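Rx protein (Solanum tuberosum, PDB 4M70) probably recognises a pathogen avirulence protein indirectly and triggers the hypersensitive response, this chain being its N-terminal coiled-coil domain. Local coordinates at residues A[11-16]-A[33-38]; A[19-22]-A[28-31]. All coordinates share one frame; numbering follows the deposited sequence.

Interaction 1 (A[11-16]-A[33-38]); sequences TSLMRT and EKLKSL
Thr11 OG1, hydrogen-bonded to both Tyr7 O and Arg39 NH1, ties helix 4-24 to helix 29-42 beside the place where Leu13 and Met14 pack on Leu35 and Lys36. The two helical segments run nearly antiparallel, their axes 9.7 Å apart at 164°. Leu35 CD1 presses on the branch point of Leu13, 3.5 Å from its CG, and the two side chains cross at about a right angle. Met14 instead slides past Leu35 in the opposite direction, with Met14 CG 3.8 Å from Leu35 CB. Its chain then bends at the thioether (chi3 65°), which swings the methyl group toward Lys36 and leaves Met14 CE 3.7 Å from Lys36 CB. Lys36 meets the methyl with CB and CG, the first methylenes of its chain; CG stands anti to the backbone N (chi1 -171°), and the extended chain carries the ammonium group away from the other helix. Further inward, Leu13 rests on Thr69 and Glu70 of helix 56-81, while Leu35 reaches Leu104 of helix 86-119. The touching side-chain atoms are carbon and sulfur, which implies that van der Waals packing joins the segments, buried around the two leucines, with the lysine methylenes at the exposed margin.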
ATOM      1  N   THR A  11       5.611   4.097  -9.246  1.00 55.28           N
ATOM      2  CA  THR A  11       7.008   3.693  -9.424  1.00 56.09           C
ATOM      3  C   THR A  11       7.826   3.988  -8.168  1.00 51.95           C
ATOM      4  O   THR A  11       8.621   3.153  -7.694  1.00 50.44           O
ATOM      5  CB  THR A  11       7.654   4.428 -10.619  1.00 54.10           C
ATOM      6  OG1 THR A  11       6.936   4.118 -11.822  1.00 59.45           O
ATOM      7  CG2 THR A  11       9.117   4.024 -10.777  1.00 50.22           C
ATOM      8  N   SER A  12       7.604   5.175  -7.619  1.00 50.42           N
ATOM      9  CA  SER A  12       8.297   5.581  -6.410  1.00 56.55           C
ATOM     10  C   SER A  12       7.915   4.673  -5.236  1.00 53.60           C
ATOM     11  O   SER A  12       8.769   4.301  -4.427  1.00 53.56           O
ATOM     12  CB  SER A  12       7.998   7.048  -6.106  1.00 54.23           C
ATOM     13  OG  SER A  12       8.752   7.498  -4.996  1.00 57.86           O
ATOM     14  N   LEU A  13       6.639   4.301  -5.161  1.00 46.91           N
ATOM     15  CA  LEU A  13       6.161   3.402  -4.110  1.00 52.90           C
ATOM     16  C   LEU A  13       6.780   2.004  -4.228  1.00 51.79           C
ATOM     17  O   LEU A  13       7.101   1.368  -3.221  1.00 50.24           O
ATOM     18  CB  LEU A  13       4.627   3.317  -4.125  1.00 54.79           C
ATOM     19  CG  LEU A  13       3.992   2.402  -3.075  1.00 49.73           C
ATOM     20  CD1 LEU A  13       4.524   2.731  -1.680  1.00 47.34           C
ATOM     21  CD2 LEU A  13       2.473   2.491  -3.106  1.00 46.50           C
ATOM     22  N   MET A  14       6.925   1.529  -5.463  1.00 48.84           N
ATOM     23  CA  MET A  14       7.563   0.245  -5.737  1.00 49.52           C
ATOM     24  C   MET A  14       8.999   0.290  -5.215  1.00 56.63           C
ATOM     25  O   MET A  14       9.454  -0.613  -4.490  1.00 52.66           O
ATOM     26  CB  MET A  14       7.534  -0.046  -7.245  1.00 49.76           C
ATOM     27  CG  MET A  14       6.165  -0.510  -7.770  1.00 53.90           C
ATOM     28  SD  MET A  14       5.881  -0.213  -9.537  1.00 57.35           S
ATOM     29  CE  MET A  14       7.116  -1.269 -10.291  1.00 54.13           C
ATOM     30  N   ARG A  15       9.708   1.355  -5.582  1.00 49.29           N
ATOM     31  CA  ARG A  15      11.089   1.546  -5.142  1.00 49.98           C
ATOM     32  C   ARG A  15      11.199   1.604  -3.609  1.00 50.37           C
ATOM     33  O   ARG A  15      12.122   1.032  -3.011  1.00 54.06           O
ATOM     34  CB  ARG A  15      11.662   2.809  -5.790  1.00 56.18           C
ATOM     35  CG  ARG A  15      13.163   2.807  -6.005  1.00 63.43           C
ATOM     36  CD  ARG A  15      13.547   3.839  -7.058  1.00 66.72           C
ATOM     37  NE  ARG A  15      12.884   5.116  -6.815  1.00 71.55           N
ATOM     38  CZ  ARG A  15      12.270   5.839  -7.749  1.00 68.93           C
ATOM     39  NH1 ARG A  15      12.232   5.421  -9.008  1.00 63.45           N
ATOM     40  NH2 ARG A  15      11.696   6.987  -7.419  1.00 71.97           N
ATOM     41  N   THR A  16      10.245   2.290  -2.982  1.00 51.50           N
ATOM     42  CA  THR A  16      10.203   2.419  -1.527  1.00 48.96           C
ATOM     43  C   THR A  16       9.988   1.064  -0.865  1.00 53.92           C
ATOM     44  O   THR A  16      10.624   0.727   0.141  1.00 48.90           O
ATOM     45  CB  THR A  16       9.086   3.388  -1.091  1.00 51.65           C
ATOM     46  OG1 THR A  16       9.367   4.702  -1.590  1.00 60.39           O
ATOM     47  CG2 THR A  16       8.961   3.432   0.428  1.00 45.33           C
ATOM     48  N   GLU A  33       4.693  -6.695  -6.879  1.00 59.93           N
ATOM     49  CA  GLU A  33       4.180  -7.272  -8.121  1.00 53.85           C
ATOM     50  C   GLU A  33       2.780  -6.770  -8.457  1.00 53.42           C
ATOM     51  O   GLU A  33       2.475  -6.473  -9.618  1.00 58.80           O
ATOM     52  CB  GLU A  33       4.169  -8.803  -8.044  1.00 58.23           C
ATOM     53  CG  GLU A  33       5.547  -9.450  -8.001  1.00 62.42           C
ATOM     54  CD  GLU A  33       6.307  -9.282  -9.307  1.00 74.80           C
ATOM     55  OE1 GLU A  33       5.655  -9.088 -10.356  1.00 79.73           O
ATOM     56  OE2 GLU A  33       7.556  -9.360  -9.288  1.00 78.07           O
ATOM     57  N   LYS A  34       1.930  -6.669  -7.440  1.00 51.34           N
ATOM     58  CA  LYS A  34       0.584  -6.155  -7.648  1.00 50.33           C
ATOM     59  C   LYS A  34       0.623  -4.697  -8.102  1.00 51.76           C
ATOM     60  O   LYS A  34      -0.130  -4.281  -8.997  1.00 51.34           O
ATOM     61  CB  LYS A  34      -0.236  -6.292  -6.365  1.00 56.10           C
ATOM     62  CG  LYS A  34      -1.703  -5.947  -6.505  1.00 59.52           C
ATOM     63  CD  LYS A  34      -2.430  -6.096  -5.169  1.00 70.40           C
ATOM     64  CE  LYS A  34      -2.357  -7.522  -4.629  1.00 70.98           C
ATOM     65  NZ  LYS A  34      -3.049  -7.662  -3.309  1.00 73.53           N
ATOM     66  N   LEU A  35       1.542  -3.939  -7.515  1.00 52.87           N
ATOM     67  CA  LEU A  35       1.728  -2.541  -7.875  1.00 44.57           C
ATOM     68  C   LEU A  35       2.217  -2.368  -9.295  1.00 51.10           C
ATOM     69  O   LEU A  35       1.693  -1.549 -10.048  1.00 54.14           O
ATOM     70  CB  LEU A  35       2.735  -1.883  -6.934  1.00 52.15           C
ATOM     71  CG  LEU A  35       2.204  -1.150  -5.712  1.00 53.71           C
ATOM     72  CD1 LEU A  35       3.359  -0.541  -4.956  1.00 50.91           C
ATOM     73  CD2 LEU A  35       1.242  -0.071  -6.161  1.00 51.52           C
ATOM     74  N   LYS A  36       3.216  -3.167  -9.654  1.00 55.17           N
ATOM     75  CA  LYS A  36       3.790  -3.158 -10.991  1.00 56.38           C
ATOM     76  C   LYS A  36       2.716  -3.480 -12.017  1.00 58.18           C
ATOM     77  O   LYS A  36       2.619  -2.828 -13.056  1.00 60.94           O
ATOM     78  CB  LYS A  36       4.935  -4.168 -11.072  1.00 61.39           C
ATOM     79  CG  LYS A  36       5.763  -4.097 -12.347  1.00 58.68           C
ATOM     80  CD  LYS A  36       6.991  -4.983 -12.232  1.00 60.55           C
ATOM     81  CE  LYS A  36       7.823  -4.957 -13.499  1.00 70.99           C
ATOM     82  NZ  LYS A  36       9.088  -5.734 -13.336  1.00 81.84           N
ATOM     83  N   SER A  37       1.923  -4.506 -11.724  1.00 53.93           N
ATOM     84  CA  SER A  37       0.843  -4.912 -12.615  1.00 51.99           C
ATOM     85  C   SER A  37      -0.210  -3.811 -12.799  1.00 59.39           C
ATOM     86  O   SER A  37      -0.644  -3.523 -13.927  1.00 61.16           O
ATOM     87  CB  SER A  37       0.191  -6.186 -12.086  1.00 49.26           C
ATOM     88  OG  SER A  37      -0.839  -6.629 -12.949  1.00 68.73           O
ATOM     89  N   LEU A  38      -0.589  -3.166 -11.697  1.00 57.77           N
ATOM     90  CA  LEU A  38      -1.565  -2.085 -11.771  1.00 53.34           C
ATOM     91  C   LEU A  38      -1.003  -0.907 -12.568  1.00 56.97           C
ATOM     92  O   LEU A  38      -1.727  -0.245 -13.333  1.00 54.67           O
ATOM     93  CB  LEU A  38      -1.975  -1.644 -10.363  1.00 51.87           C
ATOM     94  CG  LEU A  38      -2.840  -2.632  -9.573  1.00 57.73           C
ATOM     95  CD1 LEU A  38      -2.884  -2.274  -8.094  1.00 46.88           C
ATOM     96  CD2 LEU A  38      -4.250  -2.696 -10.152  1.00 49.28           C
TER

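Interaction 2 (A[19-22]-A[28-31]); sequences QSME and LQPF
A small, partly buried van der Waals contact joins the C-terminal part of helix 4-24 to the start of helix 29-42, close to the turn that links them. Met21 carries most of it. Its CG lies 3.5 Å from Leu28 CB, and the two side chains slide past each other in opposite directions. Met21 SD sits 3.6 Å from the backbone N of Gln29, and the bend about the CG-SD bond (chi3 61°) turns the methyl toward the glutamine amide, Met21 CE lying 3.5 Å from Gln29 OE1; the two side chains cross at about a right angle. The glutamine curls to meet them: its CG is anti to the backbone N, and a bend at chi2 (65°) brings the amide round beside the methionine. That amide is held at both of its polar atoms, OE1 by His18 NE2 and NE2 by Glu33 OE2; the bond to His18 spans the two helices, that to Glu33 stays within helix 29-42, and together they should fix the rotation of the amide. On the inner side, Leu28 CD1 approaches Ser20 OG at 3.7 Å. The hydroxyl has its polar partner elsewhere, in a hydrogen bond with Ser77 OG of helix 56-81. Leu28 also packs on Ile17 and on Phe97 of helix 86-119, so the residue just ahead of helix 29-42 is drawn into the shared interior. Apolar side chains brought together across a short connection in this way are characteristic of a helical hairpin, here forming one half of a four-helix bundle.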
ATOM      1  N   GLN A  19      13.198  -0.832  -0.985  1.00 53.62           N
ATOM      2  CA  GLN A  19      14.107  -0.320   0.045  1.00 54.78           C
ATOM      3  C   GLN A  19      13.748  -0.877   1.427  1.00 55.44           C
ATOM      4  O   GLN A  19      14.629  -1.280   2.208  1.00 53.76           O
ATOM      5  CB  GLN A  19      14.107   1.210   0.062  1.00 48.23           C
ATOM      6  CG  GLN A  19      14.753   1.844  -1.167  1.00 53.29           C
ATOM      7  CD  GLN A  19      14.615   3.357  -1.189  1.00 60.82           C
ATOM      8  OE1 GLN A  19      13.674   3.916  -0.622  1.00 58.40           O
ATOM      9  NE2 GLN A  19      15.560   4.027  -1.838  1.00 61.50           N
ATOM     10  N   SER A  20      12.448  -0.905   1.715  1.00 46.62           N
ATOM     11  CA  SER A  20      11.960  -1.474   2.963  1.00 56.09           C
ATOM     12  C   SER A  20      12.297  -2.959   3.043  1.00 58.26           C
ATOM     13  O   SER A  20      12.638  -3.451   4.108  1.00 60.74           O
ATOM     14  CB  SER A  20      10.452  -1.266   3.110  1.00 59.85           C
ATOM     15  OG  SER A  20       9.976  -1.786   4.344  1.00 55.88           O
ATOM     16  N   MET A  21      12.195  -3.666   1.919  1.00 59.54           N
ATOM     17  CA  MET A  21      12.525  -5.093   1.886  1.00 62.73           C
ATOM     18  C   MET A  21      13.994  -5.317   2.202  1.00 68.81           C
ATOM     19  O   MET A  21      14.346  -6.195   2.990  1.00 63.72           O
ATOM     20  CB  MET A  21      12.188  -5.722   0.529  1.00 54.51           C
ATOM     21  CG  MET A  21      10.704  -5.929   0.280  1.00 56.81           C
ATOM     22  SD  MET A  21      10.306  -6.488  -1.396  1.00 70.13           S
ATOM     23  CE  MET A  21      11.180  -8.059  -1.465  1.00 60.62           C
ATOM     24  N   GLU A  22      14.847  -4.507   1.581  1.00 60.92           N
ATOM     25  CA  GLU A  22      16.282  -4.585   1.814  1.00 63.91           C
ATOM     26  C   GLU A  22      16.617  -4.336   3.277  1.00 67.16           C
ATOM     27  O   GLU A  22      17.477  -5.010   3.848  1.00 70.42           O
ATOM     28  CB  GLU A  22      17.025  -3.577   0.939  1.00 66.69           C
ATOM     29  CG  GLU A  22      17.018  -3.905  -0.544  1.00 71.82           C
ATOM     30  CD  GLU A  22      17.829  -2.916  -1.359  1.00 85.70           C
ATOM     31  OE1 GLU A  22      18.619  -2.151  -0.760  1.00 84.88           O
ATOM     32  OE2 GLU A  22      17.670  -2.895  -2.598  1.00 86.67           O
ATOM     33  N   LEU A  28       7.601  -8.401   1.013  1.00 62.02           N
ATOM     34  CA  LEU A  28       6.726  -7.386   0.449  1.00 58.35           C
ATOM     35  C   LEU A  28       6.629  -7.515  -1.070  1.00 55.67           C
ATOM     36  O   LEU A  28       5.923  -6.743  -1.720  1.00 56.74           O
ATOM     37  CB  LEU A  28       7.243  -5.997   0.829  1.00 48.15           C
ATOM     38  CG  LEU A  28       7.488  -5.789   2.330  1.00 54.47           C
ATOM     39  CD1 LEU A  28       8.060  -4.399   2.637  1.00 48.75           C
ATOM     40  CD2 LEU A  28       6.206  -6.011   3.111  1.00 50.40           C
ATOM     41  N   GLN A  29       7.333  -8.494  -1.631  1.00 61.03           N
ATOM     42  CA  GLN A  29       7.332  -8.701  -3.081  1.00 61.71           C
ATOM     43  C   GLN A  29       5.937  -8.876  -3.713  1.00 59.77           C
ATOM     44  O   GLN A  29       5.725  -8.424  -4.835  1.00 63.97           O
ATOM     45  CB  GLN A  29       8.282  -9.835  -3.490  1.00 65.10           C
ATOM     46  CG  GLN A  29       8.560  -9.906  -4.996  1.00 62.97           C
ATOM     47  CD  GLN A  29       9.309  -8.693  -5.533  1.00 73.24           C
ATOM     48  OE1 GLN A  29       9.966  -7.965  -4.787  1.00 67.96           O
ATOM     49  NE2 GLN A  29       9.205  -8.470  -6.840  1.00 69.68           N
ATOM     50  N   PRO A  30       4.991  -9.547  -3.020  1.00 63.56           N
ATOM     51  CA  PRO A  30       3.646  -9.590  -3.614  1.00 62.84           C
ATOM     52  C   PRO A  30       3.033  -8.204  -3.816  1.00 59.00           C
ATOM     53  O   PRO A  30       2.388  -7.965  -4.846  1.00 57.60           O
ATOM     54  CB  PRO A  30       2.831 -10.379  -2.578  1.00 56.37           C
ATOM     55  CG  PRO A  30       3.659 -10.379  -1.325  1.00 65.92           C
ATOM     56  CD  PRO A  30       5.065 -10.398  -1.818  1.00 67.05           C
ATOM     57  N   PHE A  31       3.246  -7.305  -2.856  1.00 63.35           N
ATOM     58  CA  PHE A  31       2.775  -5.931  -2.989  1.00 53.53           C
ATOM     59  C   PHE A  31       3.433  -5.272  -4.190  1.00 50.51           C
ATOM     60  O   PHE A  31       2.773  -4.603  -4.984  1.00 57.57           O
ATOM     61  CB  PHE A  31       3.096  -5.111  -1.738  1.00 50.95           C
ATOM     62  CG  PHE A  31       2.388  -5.569  -0.496  1.00 57.13           C
ATOM     63  CD1 PHE A  31       3.094  -6.143   0.547  1.00 56.34           C
ATOM     64  CD2 PHE A  31       1.016  -5.418  -0.369  1.00 52.97           C
ATOM     65  CE1 PHE A  31       2.445  -6.555   1.698  1.00 57.21           C
ATOM     66  CE2 PHE A  31       0.359  -5.823   0.776  1.00 54.20           C
ATOM     67  CZ  PHE A  31       1.075  -6.395   1.812  1.00 53.59           C
TER

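In the fold
Interactions 1 and 2 are successive levels of one antiparallel pairing between helix 4-24 and helix 29-42, with centres about 10 Å apart. Along the chain, 19-22/28-31 is nested inside the loop closed by 11-16/33-38 and lies nearer the turn. Interaction 1 is also the more central, its centre about 7 Å from that of the chain, against about 10 Å for interaction 2. Ile17, between the two levels on helix 4-24, spans them, reaching Leu35 as well as Leu28. Helices 56-81 and 86-119 meet residues of both, setting the hairpin within the coiled-coil domain.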